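Local coordinates for protein ZYG-9 (Caenorhabditis elegans, PDB 2OF3) that plays a major role in organising microtubules and spindle poles during meiosis and mitosis in one-cell embryos, and contains a TOG domain, a module implicated in tubulin binding, at residues 190-193 / 194-198; 258-261 / 262-266; 30-33 / 34-37; 89-92 / 93-97. All coordinates share one frame; numbering follows the deposited sequence.

Contact 1: 190-193 / 194-198; sequences VIEY and YITNA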
loop_
_atom_site.group_PDB
_atom_site.type_symbol
_atom_site.label_atom_id
_atom_site.label_comp_id
_atom_site.label_asym_id
_atom_site.label_seq_id
_atom_site.Cartn_x
_atom_site.Cartn_y
_atom_site.Cartn_z
ATOM N N VAL A 190 -2.587 9.385 -5.864
ATOM C CA VAL A 190 -1.172 9.124 -5.527
ATOM C C VAL A 190 -0.249 9.275 -6.786
ATOM O O VAL A 190 0.780 9.976 -6.739
ATOM C CB VAL A 190 -0.973 7.724 -4.861
ATOM C CG1 VAL A 190 0.535 7.532 -4.498
ATOM C CG2 VAL A 190 -1.825 7.613 -3.567
ATOM N N ILE A 191 -0.635 8.659 -7.904
ATOM C CA ILE A 191 0.081 8.867 -9.161
ATOM C C ILE A 191 0.158 10.334 -9.502
ATOM O O ILE A 191 1.222 10.818 -9.865
ATOM C CB ILE A 191 -0.545 8.056 -10.284
ATOM C CG1 ILE A 191 -0.390 6.531 -10.002
ATOM C CG2 ILE A 191 0.050 8.493 -11.675
ATOM C CD1 ILE A 191 -1.288 5.567 -10.874
ATOM N N GLU A 192 -0.937 11.086 -9.369
ATOM C CA GLU A 192 -0.876 12.494 -9.660
ATOM C C GLU A 192 0.184 13.192 -8.779
ATOM O O GLU A 192 0.960 14.028 -9.240
ATOM C CB GLU A 192 -2.257 13.139 -9.477
ATOM C CG GLU A 192 -2.206 14.614 -9.789
ATOM C CD GLU A 192 -3.397 15.400 -9.307
ATOM O OE1 GLU A 192 -4.431 14.792 -8.924
ATOM O OE2 GLU A 192 -3.287 16.651 -9.342
ATOM N N TYR A 193 0.240 12.847 -7.506
ATOM C CA TYR A 193 1.189 13.449 -6.607
ATOM C C TYR A 193 2.658 13.114 -6.957
ATOM O O TYR A 193 3.545 13.964 -6.840
ATOM C CB TYR A 193 0.787 12.990 -5.227
ATOM C CG TYR A 193 1.773 13.115 -4.110
ATOM C CD1 TYR A 193 2.076 14.357 -3.526
ATOM C CD2 TYR A 193 2.345 11.968 -3.584
ATOM C CE1 TYR A 193 2.994 14.435 -2.433
ATOM C CE2 TYR A 193 3.220 12.021 -2.529
ATOM C CZ TYR A 193 3.547 13.247 -1.944
ATOM O OH TYR A 193 4.432 13.200 -0.851
ATOM N N TYR A 194 2.921 11.880 -7.381
ATOM C CA TYR A 194 4.257 11.494 -7.855
ATOM C C TYR A 194 4.708 12.377 -9.030
ATOM O O TYR A 194 5.874 12.821 -9.122
ATOM C CB TYR A 194 4.234 10.038 -8.307
ATOM C CG TYR A 194 4.075 8.989 -7.211
ATOM C CD1 TYR A 194 4.229 9.296 -5.855
ATOM C CD2 TYR A 194 3.866 7.635 -7.559
ATOM C CE1 TYR A 194 4.110 8.276 -4.862
ATOM C CE2 TYR A 194 3.741 6.636 -6.600
ATOM C CZ TYR A 194 3.870 6.956 -5.255
ATOM O OH TYR A 194 3.754 5.917 -4.327
ATOM N N ILE A 195 3.792 12.616 -9.954
ATOM C CA ILE A 195 4.127 13.310 -11.204
ATOM C C ILE A 195 4.288 14.793 -10.945
ATOM O O ILE A 195 5.250 15.406 -11.421
ATOM C CB ILE A 195 3.085 13.120 -12.281
ATOM C CG1 ILE A 195 3.068 11.683 -12.721
ATOM C CG2 ILE A 195 3.480 13.933 -13.469
ATOM C CD1 ILE A 195 1.804 11.336 -13.380
ATOM N N THR A 196 3.361 15.375 -10.185
ATOM C CA THR A 196 3.514 16.751 -9.761
ATOM C C THR A 196 4.844 17.000 -9.022
ATOM O O THR A 196 5.457 18.061 -9.162
ATOM C CB THR A 196 2.295 17.185 -8.903
ATOM O OG1 THR A 196 1.152 17.262 -9.755
ATOM C CG2 THR A 196 2.489 18.536 -8.266
ATOM N N ASN A 197 5.303 16.050 -8.221
ATOM C CA ASN A 197 6.477 16.328 -7.405
ATOM C C ASN A 197 7.786 15.913 -7.998
ATOM O O ASN A 197 8.773 16.561 -7.709
ATOM C CB ASN A 197 6.334 15.763 -6.000
ATOM C CG ASN A 197 5.255 16.481 -5.220
ATOM O OD1 ASN A 197 4.122 15.990 -5.122
ATOM N ND2 ASN A 197 5.569 17.684 -4.727
ATOM N N ALA A 198 7.791 14.850 -8.816
ATOM C CA ALA A 198 9.018 14.320 -9.397
ATOM C C ALA A 198 9.025 14.276 -10.925
ATOM O O ALA A 198 10.027 13.941 -11.495
ATOM C CB ALA A 198 9.298 12.935 -8.829
#

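Contact 2: 258-261 / 262-266; sequences EERI and KRTGV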
loop_
_atom_site.group_PDB
_atom_site.type_symbol
_atom_site.label_atom_id
_atom_site.label_comp_id
_atom_site.label_asym_id
_atom_site.label_seq_id
_atom_site.Cartn_x
_atom_site.Cartn_y
_atom_site.Cartn_z
ATOM N N GLU A 258 -8.269 18.952 -22.393
ATOM C CA GLU A 258 -7.796 20.240 -22.983
ATOM C C GLU A 258 -8.283 21.455 -22.215
ATOM O O GLU A 258 -7.539 22.393 -22.002
ATOM C CB GLU A 258 -8.200 20.381 -24.456
ATOM C CG GLU A 258 -7.507 19.421 -25.440
ATOM C CD GLU A 258 -8.255 19.330 -26.823
ATOM O OE1 GLU A 258 -9.441 19.724 -26.895
ATOM O OE2 GLU A 258 -7.672 18.853 -27.836
ATOM N N GLU A 259 -9.552 21.442 -21.810
ATOM C CA GLU A 259 -10.156 22.510 -21.016
ATOM C C GLU A 259 -9.508 22.632 -19.623
ATOM O O GLU A 259 -9.296 23.740 -19.122
ATOM C CB GLU A 259 -11.694 22.251 -20.894
ATOM C CG GLU A 259 -12.525 23.392 -20.216
ATOM C CD GLU A 259 -12.280 24.768 -20.921
ATOM O OE1 GLU A 259 -12.120 24.787 -22.161
ATOM O OE2 GLU A 259 -12.204 25.825 -20.241
ATOM N N ARG A 260 -9.210 21.500 -18.979
ATOM C CA ARG A 260 -8.498 21.522 -17.693
ATOM C C ARG A 260 -7.105 22.157 -17.845
ATOM O O ARG A 260 -6.711 22.979 -17.001
ATOM C CB ARG A 260 -8.369 20.106 -17.124
ATOM C CG ARG A 260 -7.829 20.016 -15.670
ATOM C CD ARG A 260 -8.678 20.719 -14.602
ATOM N NE ARG A 260 -10.055 20.230 -14.561
ATOM C CZ ARG A 260 -10.477 19.110 -13.961
ATOM N NH1 ARG A 260 -9.668 18.306 -13.291
ATOM N NH2 ARG A 260 -11.761 18.805 -14.001
ATOM N N ILE A 261 -6.371 21.769 -18.902
ATOM C CA ILE A 261 -5.052 22.363 -19.227
ATOM C C ILE A 261 -5.227 23.857 -19.422
ATOM O O ILE A 261 -4.537 24.654 -18.779
ATOM C CB ILE A 261 -4.405 21.753 -20.487
ATOM C CG1 ILE A 261 -4.035 20.275 -20.220
ATOM C CG2 ILE A 261 -3.197 22.662 -20.999
ATOM C CD1 ILE A 261 -3.736 19.365 -21.516
ATOM N N LYS A 262 -6.179 24.239 -20.270
ATOM C CA LYS A 262 -6.451 25.643 -20.509
ATOM C C LYS A 262 -6.709 26.386 -19.206
ATOM O O LYS A 262 -6.062 27.378 -18.930
ATOM C CB LYS A 262 -7.592 25.815 -21.504
ATOM C CG LYS A 262 -7.868 27.265 -21.838
ATOM C CD LYS A 262 -9.119 27.415 -22.712
ATOM C CE LYS A 262 -9.610 28.868 -22.697
ATOM N NZ LYS A 262 -10.611 29.113 -23.770
ATOM N N ARG A 263 -7.611 25.882 -18.371
ATOM C CA ARG A 263 -7.930 26.553 -17.110
ATOM C C ARG A 263 -6.833 26.607 -16.037
ATOM O O ARG A 263 -6.732 27.619 -15.328
ATOM C CB ARG A 263 -9.201 25.978 -16.482
ATOM C CG ARG A 263 -10.438 26.265 -17.312
ATOM C CD ARG A 263 -11.692 25.735 -16.594
ATOM N NE ARG A 263 -12.843 25.769 -17.489
ATOM C CZ ARG A 263 -14.070 25.401 -17.134
ATOM N NH1 ARG A 263 -14.320 24.947 -15.908
ATOM N NH2 ARG A 263 -15.047 25.456 -18.017
ATOM N N THR A 264 -6.054 25.533 -15.874
ATOM C CA THR A 264 -4.977 25.515 -14.856
ATOM C C THR A 264 -3.789 26.445 -15.227
ATOM O O THR A 264 -3.011 26.844 -14.352
ATOM C CB THR A 264 -4.421 24.088 -14.634
ATOM O OG1 THR A 264 -4.195 23.503 -15.910
ATOM C CG2 THR A 264 -5.398 23.226 -13.857
ATOM N N GLY A 265 -3.663 26.771 -16.512
ATOM C CA GLY A 265 -2.644 27.685 -16.999
ATOM C C GLY A 265 -3.068 29.134 -17.305
ATOM O O GLY A 265 -2.224 29.922 -17.760
ATOM N N VAL A 266 -4.346 29.506 -17.105
ATOM C CA VAL A 266 -4.746 30.933 -17.075
ATOM C C VAL A 266 -4.676 31.432 -15.632
ATOM O O VAL A 266 -4.928 30.662 -14.687
ATOM C CB VAL A 266 -6.165 31.257 -17.698
ATOM C CG1 VAL A 266 -6.270 30.812 -19.173
ATOM C CG2 VAL A 266 -7.334 30.719 -16.844
#

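Contact 3: 30-33 / 34-37; sequences APTD and EHIS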
loop_
_atom_site.group_PDB
_atom_site.type_symbol
_atom_site.label_atom_id
_atom_site.label_comp_id
_atom_site.label_asym_id
_atom_site.label_seq_id
_atom_site.Cartn_x
_atom_site.Cartn_y
_atom_site.Cartn_z
ATOM N N ALA A 30 -7.832 -13.861 -1.356
ATOM C CA ALA A 30 -8.405 -13.790 -0.025
ATOM C C ALA A 30 -7.592 -14.789 0.793
ATOM O O ALA A 30 -7.106 -15.774 0.233
ATOM C CB ALA A 30 -9.877 -14.187 -0.045
ATOM N N PRO A 31 -7.389 -14.520 2.095
ATOM C CA PRO A 31 -6.514 -15.397 2.915
ATOM C C PRO A 31 -6.963 -16.863 2.893
ATOM O O PRO A 31 -8.155 -17.129 2.862
ATOM C CB PRO A 31 -6.678 -14.836 4.313
ATOM C CG PRO A 31 -7.105 -13.398 4.102
ATOM C CD PRO A 31 -7.907 -13.369 2.856
ATOM N N THR A 32 -6.020 -17.801 2.861
ATOM C CA THR A 32 -6.335 -19.228 2.869
ATOM C C THR A 32 -5.697 -19.872 4.093
ATOM O O THR A 32 -4.791 -19.287 4.713
ATOM C CB THR A 32 -5.771 -19.889 1.628
ATOM O OG1 THR A 32 -4.358 -20.016 1.790
ATOM C CG2 THR A 32 -6.022 -19.023 0.389
ATOM N N ASP A 33 -6.147 -21.066 4.475
ATOM C CA ASP A 33 -5.585 -21.744 5.647
ATOM C C ASP A 33 -4.090 -21.886 5.465
ATOM O O ASP A 33 -3.341 -21.751 6.425
ATOM C CB ASP A 33 -6.223 -23.150 5.884
ATOM C CG ASP A 33 -5.386 -24.054 6.865
ATOM O OD1 ASP A 33 -5.754 -23.995 8.040
ATOM O OD2 ASP A 33 -4.386 -24.796 6.492
ATOM N N GLU A 34 -3.650 -22.161 4.246
ATOM C CA GLU A 34 -2.221 -22.374 4.000
ATOM C C GLU A 34 -1.329 -21.166 4.350
ATOM O O GLU A 34 -0.241 -21.305 4.926
ATOM C CB GLU A 34 -1.995 -22.743 2.534
ATOM C CG GLU A 34 -0.592 -23.398 2.376
ATOM C CD GLU A 34 -0.143 -23.661 0.934
ATOM O OE1 GLU A 34 -0.812 -23.172 -0.009
ATOM O OE2 GLU A 34 0.943 -24.305 0.766
ATOM N N HIS A 35 -1.789 -19.976 3.969
ATOM C CA HIS A 35 -1.065 -18.740 4.255
ATOM C C HIS A 35 -1.077 -18.425 5.767
ATOM O O HIS A 35 -0.047 -18.078 6.328
ATOM C CB HIS A 35 -1.649 -17.577 3.456
ATOM C CG HIS A 35 -1.425 -17.698 1.988
ATOM N ND1 HIS A 35 -2.350 -18.279 1.142
ATOM C CD2 HIS A 35 -0.359 -17.374 1.220
ATOM C CE1 HIS A 35 -1.871 -18.287 -0.088
ATOM N NE2 HIS A 35 -0.664 -17.752 -0.067
ATOM N N ILE A 36 -2.235 -18.555 6.417
ATOM C CA ILE A 36 -2.345 -18.295 7.847
ATOM C C ILE A 36 -1.469 -19.257 8.635
ATOM O O ILE A 36 -0.790 -18.825 9.577
ATOM C CB ILE A 36 -3.847 -18.352 8.329
ATOM C CG1 ILE A 36 -4.676 -17.249 7.664
ATOM C CG2 ILE A 36 -3.963 -18.253 9.896
ATOM C CD1 ILE A 36 -6.222 -17.590 7.690
ATOM N N SER A 37 -1.473 -20.545 8.274
ATOM C CA SER A 37 -0.625 -21.523 9.046
ATOM C C SER A 37 0.842 -21.199 8.862
ATOM O O SER A 37 1.615 -21.371 9.812
ATOM C CB SER A 37 -0.748 -22.995 8.582
ATOM O OG SER A 37 -2.057 -23.476 8.749
HETATM O O HOH W 1 -2.214 -25.956 7.356
#

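Contact 4: 89-92 / 93-97; sequences LKWC and TLRFF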
loop_
_atom_site.group_PDB
_atom_site.type_symbol
_atom_site.label_atom_id
_atom_site.label_comp_id
_atom_site.label_asym_id
_atom_site.label_seq_id
_atom_site.Cartn_x
_atom_site.Cartn_y
_atom_site.Cartn_z
ATOM N N LEU A 89 3.346 -6.940 9.222
ATOM C CA LEU A 89 2.570 -6.383 8.130
ATOM C C LEU A 89 1.702 -7.443 7.479
ATOM O O LEU A 89 0.548 -7.158 7.138
ATOM C CB LEU A 89 3.473 -5.637 7.117
ATOM C CG LEU A 89 4.154 -4.371 7.703
ATOM C CD1 LEU A 89 5.197 -3.904 6.680
ATOM C CD2 LEU A 89 3.153 -3.232 7.969
ATOM N N LYS A 90 2.177 -8.675 7.371
ATOM C CA LYS A 90 1.323 -9.768 6.846
ATOM C C LYS A 90 0.078 -10.052 7.728
ATOM O O LYS A 90 -1.059 -10.252 7.227
ATOM C CB LYS A 90 2.145 -11.041 6.668
ATOM C CG LYS A 90 3.077 -11.005 5.445
ATOM C CD LYS A 90 3.919 -12.270 5.429
ATOM C CE LYS A 90 4.537 -12.493 4.093
ATOM N NZ LYS A 90 5.548 -11.401 3.821
ATOM N N TRP A 91 0.295 -10.124 9.037
ATOM C CA TRP A 91 -0.810 -10.251 9.986
ATOM C C TRP A 91 -1.822 -9.107 9.827
ATOM O O TRP A 91 -3.014 -9.350 9.852
ATOM C CB TRP A 91 -0.250 -10.307 11.411
ATOM C CG TRP A 91 -1.341 -10.544 12.425
ATOM C CD1 TRP A 91 -1.833 -11.760 12.842
ATOM C CD2 TRP A 91 -2.117 -9.517 13.120
ATOM N NE1 TRP A 91 -2.844 -11.550 13.763
ATOM C CE2 TRP A 91 -3.042 -10.198 13.959
ATOM C CE3 TRP A 91 -2.105 -8.093 13.109
ATOM C CZ2 TRP A 91 -3.972 -9.498 14.812
ATOM C CZ3 TRP A 91 -3.014 -7.388 13.959
ATOM C CH2 TRP A 91 -3.942 -8.111 14.796
ATOM N N CYS A 92 -1.360 -7.869 9.667
ATOM C CA CYS A 92 -2.218 -6.727 9.383
ATOM C C CYS A 92 -3.009 -6.915 8.080
ATOM O O CYS A 92 -4.187 -6.552 8.052
ATOM C CB CYS A 92 -1.395 -5.421 9.318
ATOM S SG CYS A 92 -0.681 -4.886 10.956
ATOM N N THR A 93 -2.428 -7.514 7.021
ATOM C CA THR A 93 -3.208 -7.725 5.808
ATOM C C THR A 93 -4.403 -8.649 6.039
ATOM O O THR A 93 -5.420 -8.503 5.360
ATOM C CB THR A 93 -2.380 -8.273 4.579
ATOM O OG1 THR A 93 -1.912 -9.590 4.896
ATOM C CG2 THR A 93 -1.187 -7.388 4.260
ATOM N N LEU A 94 -4.277 -9.617 6.963
ATOM C CA LEU A 94 -5.379 -10.527 7.311
ATOM C C LEU A 94 -6.549 -9.733 7.899
ATOM O O LEU A 94 -7.730 -10.005 7.580
ATOM C CB LEU A 94 -4.894 -11.586 8.304
ATOM C CG LEU A 94 -3.792 -12.568 7.898
ATOM C CD1 LEU A 94 -3.600 -13.547 9.013
ATOM C CD2 LEU A 94 -4.156 -13.281 6.625
ATOM N N ARG A 95 -6.214 -8.745 8.723
ATOM C CA ARG A 95 -7.182 -7.770 9.236
ATOM C C ARG A 95 -7.818 -6.905 8.195
ATOM O O ARG A 95 -8.913 -6.432 8.415
ATOM C CB ARG A 95 -6.580 -6.865 10.320
ATOM C CG ARG A 95 -5.931 -7.619 11.466
ATOM C CD ARG A 95 -6.943 -8.549 12.156
ATOM N NE ARG A 95 -6.267 -9.817 12.315
ATOM C CZ ARG A 95 -6.680 -10.984 11.861
ATOM N NH1 ARG A 95 -7.827 -11.130 11.280
ATOM N NH2 ARG A 95 -5.923 -12.024 12.065
ATOM N N PHE A 96 -7.197 -6.705 7.045
ATOM C CA PHE A 96 -7.842 -5.969 5.949
ATOM C C PHE A 96 -9.050 -6.668 5.325
ATOM O O PHE A 96 -9.816 -6.032 4.603
ATOM C CB PHE A 96 -6.824 -5.565 4.842
ATOM C CG PHE A 96 -5.740 -4.628 5.318
ATOM C CD1 PHE A 96 -5.890 -3.895 6.503
ATOM C CD2 PHE A 96 -4.556 -4.481 4.598
ATOM C CE1 PHE A 96 -4.868 -3.026 6.979
ATOM C CE2 PHE A 96 -3.523 -3.616 5.039
ATOM C CZ PHE A 96 -3.687 -2.879 6.253
ATOM N N PHE A 97 -9.238 -7.955 5.590
ATOM C CA PHE A 97 -10.336 -8.707 4.984
ATOM C C PHE A 97 -11.602 -8.786 5.885
ATOM O O PHE A 97 -12.702 -9.085 5.422
ATOM C CB PHE A 97 -9.824 -10.087 4.556
ATOM C CG PHE A 97 -9.001 -10.020 3.299
ATOM C CD1 PHE A 97 -9.601 -10.178 2.057
ATOM C CD2 PHE A 97 -7.646 -9.718 3.354
ATOM C CE1 PHE A 97 -8.883 -10.071 0.885
ATOM C CE2 PHE A 97 -6.886 -9.633 2.166
ATOM C CZ PHE A 97 -7.512 -9.810 0.925
#

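Contact 1: 190-193 / 194-198
V190 and Y194, one helical turn apart, lie side by side and point the same way, with methyl CG1 of V190 over one face of the Y194 ring. This is a CH-pi contact: CG1 stands 3.9 Å from the centroid of the Y194 ring, 28° off its normal, and is nearest to CZ of Y194 at 3.5 Å. The V190 torsion that sets CG1 anti to the backbone N (chi1 -178°) swings that methyl along the helix over the phenol. I191 and I195 repeat the parallel lie, CG2 of I191 meeting CD1 of I195 at 3.8 Å. Y193 instead runs obliquely past Y194, ring carbon CD2 of Y193 being 4.0 Å from CD1 of Y194. Along the backbone, E192 O takes a nearly straight bond from T196 N (2.9 Å, 174° at the hydrogen) and a weak second one from T196 OG1. The buried phenol hydroxyl of Y194 is satisfied by S160 OG. Helix 181-198 thus presents different faces to its neighbours in the all-helical TOG domain: V190 and Y194 pack on helices 146-163 and 165-174, whereas I195 and T196 meet helix 221-238.

Contact 2: 258-261 / 262-266
E259 and R263 form an i to i+4 salt bridge on the outer face of helix 251-264, and the arginine can be followed along its length. Its CB lies 3.5 Å from the backbone O of E259, the acceptor that also takes the R263 N-H. CG stays close to that turn, 3.3 Å from E259 O and about as near to the carboxylate oxygen OE2 of E259. From CG to NE the chain is extended, carrying CD past OE2. At NE the contact becomes ionic: NE of R263 donates to OE2 of E259 at 2.8 Å, with 152° at the hydrogen. The oxygen accepts through its anti lone pair and lies 18° out of the guanidinium plane. Carboxylate and guanidinium planes are 73° apart, a single-point grip rather than a coplanar two-pronged one; CZ and NH2 of R263 both lie 3.6 Å from OE2 of E259, well beyond the NE bond. E259 meets it by bending at chi2.

This is the C-terminal helix of the all-helical structure, and it is running out here: G265 N still bonds to I261 O, while V266 N reaches K262 O only weakly. T264 OG1 sits 2.8 Å from R260 O and 3.1 Å from I261 O, two acceptors competing for one proton. On the inward side, R260 and I261 lie against helix 221-238, and I261 also touches W243 of helix 241-246.

Contact 3: 30-33 / 34-37
T32 and H35 are brought together by their first torsions: chi1 of T32 (75°) puts OG1 between the backbone N and the carbonyl carbon, and chi1 of H35 (-68°) sets the imidazole back toward the start of the helix. There OG1 of T32 and ND1 of H35 share a short hydrogen bond of 2.7 Å, in which either may be the donor. The hydroxyl comes in at the ring edge, near the imidazole plane, and CB of T32 lies in that plane too.

T32 is the N-cap of helix 33-44, and its carbonyl accepts the first i to i+4 bond, from I36 N at 3.2 Å and almost straight (175°). The next bond comes from D33: its O takes S37 N at 2.9 Å, and a water closes a side-chain bridge, giving a proton to OD2 of D33 at 2.6 Å and hydrogen-bonding OG of S37 at 2.8 Å. Just before the cap residue, CB of P31 reaches CD1 of I36 in a loose apolar contact of 4.4 Å, and both residues pack on L94 of helix 85-95.

At its far side the imidazole makes a weak bond from NE2 to K25 O, and F28 meets the ring edge-to-face. Polar partners at both nitrogens restrict rotation of the ring, and a carbonyl at NE2 is consistent with a proton there, while the direction of the T32-H35 bond stays open.

Contact 4: 89-92 / 93-97
From L89 to L94 the backbone keeps i to i+4 bonds, T93 N to L89 O at 3.0 Å and L94 N to K90 O at 3.3 Å, and then slackens, with only weak bonds from R95 N to W91 O and F96 N to C92 O. Here R95 lays its side chain over W91. CG of R95 sits over the six-membered ring, 4.0 Å from its centroid and 18° off the normal, as a CH-pi contact. Farther along, NE of R95 stands over the same face, offset toward the rim and 3.4 Å from CZ2 of W91. The guanidinium is not stacked flat: it stands 69° from the indole plane, with W91 NE1 at its edge. Bends at chi2 and chi3 of R95 carry the chain across the indole face, and its NH1 end is held by a salt bridge to E98.

In this helical-repeat TOG fold, helix 85-95 is enclosed by its neighbours: L39 of helix 33-44 touches W91, helix 101-120 meets C92 and R95, and the indole N-H bonds to L55 O. T93, on another side, turns OG1 back to K90 O (2.6 Å), and the same oxygen also accepts L94 N; W26 NE1 is a further partner of this hydroxyl. The F96 ring closes over the backbone, one face lying above C92 O, which is 3.5 Å from CD1 of F96.

How the contacts relate
Contact 4 is the buried one, contact 1 is half-buried, and contacts 2 and 3 lie at the surface. Contacts 3 and 4 meet directly, CD of P31 lying 3.6 Å from CG of F97, which joins the loop and first turn of helix 33-44 to the region of L94 and F97. Contacts 1 and 2 lie on the other side of the chain's centre, about 8 Å apart at their nearest atoms, and both their helices pack on helix 221-238. CH-pi contacts occur in contacts 1 and 4, and contact 4 also holds buried polar groups by bonds to K90 O, W26, L55 and E98. Contact 2 has a surface ion pair, contact 3 a hydroxyl-imidazole bond and a water bridge beside the N-cap.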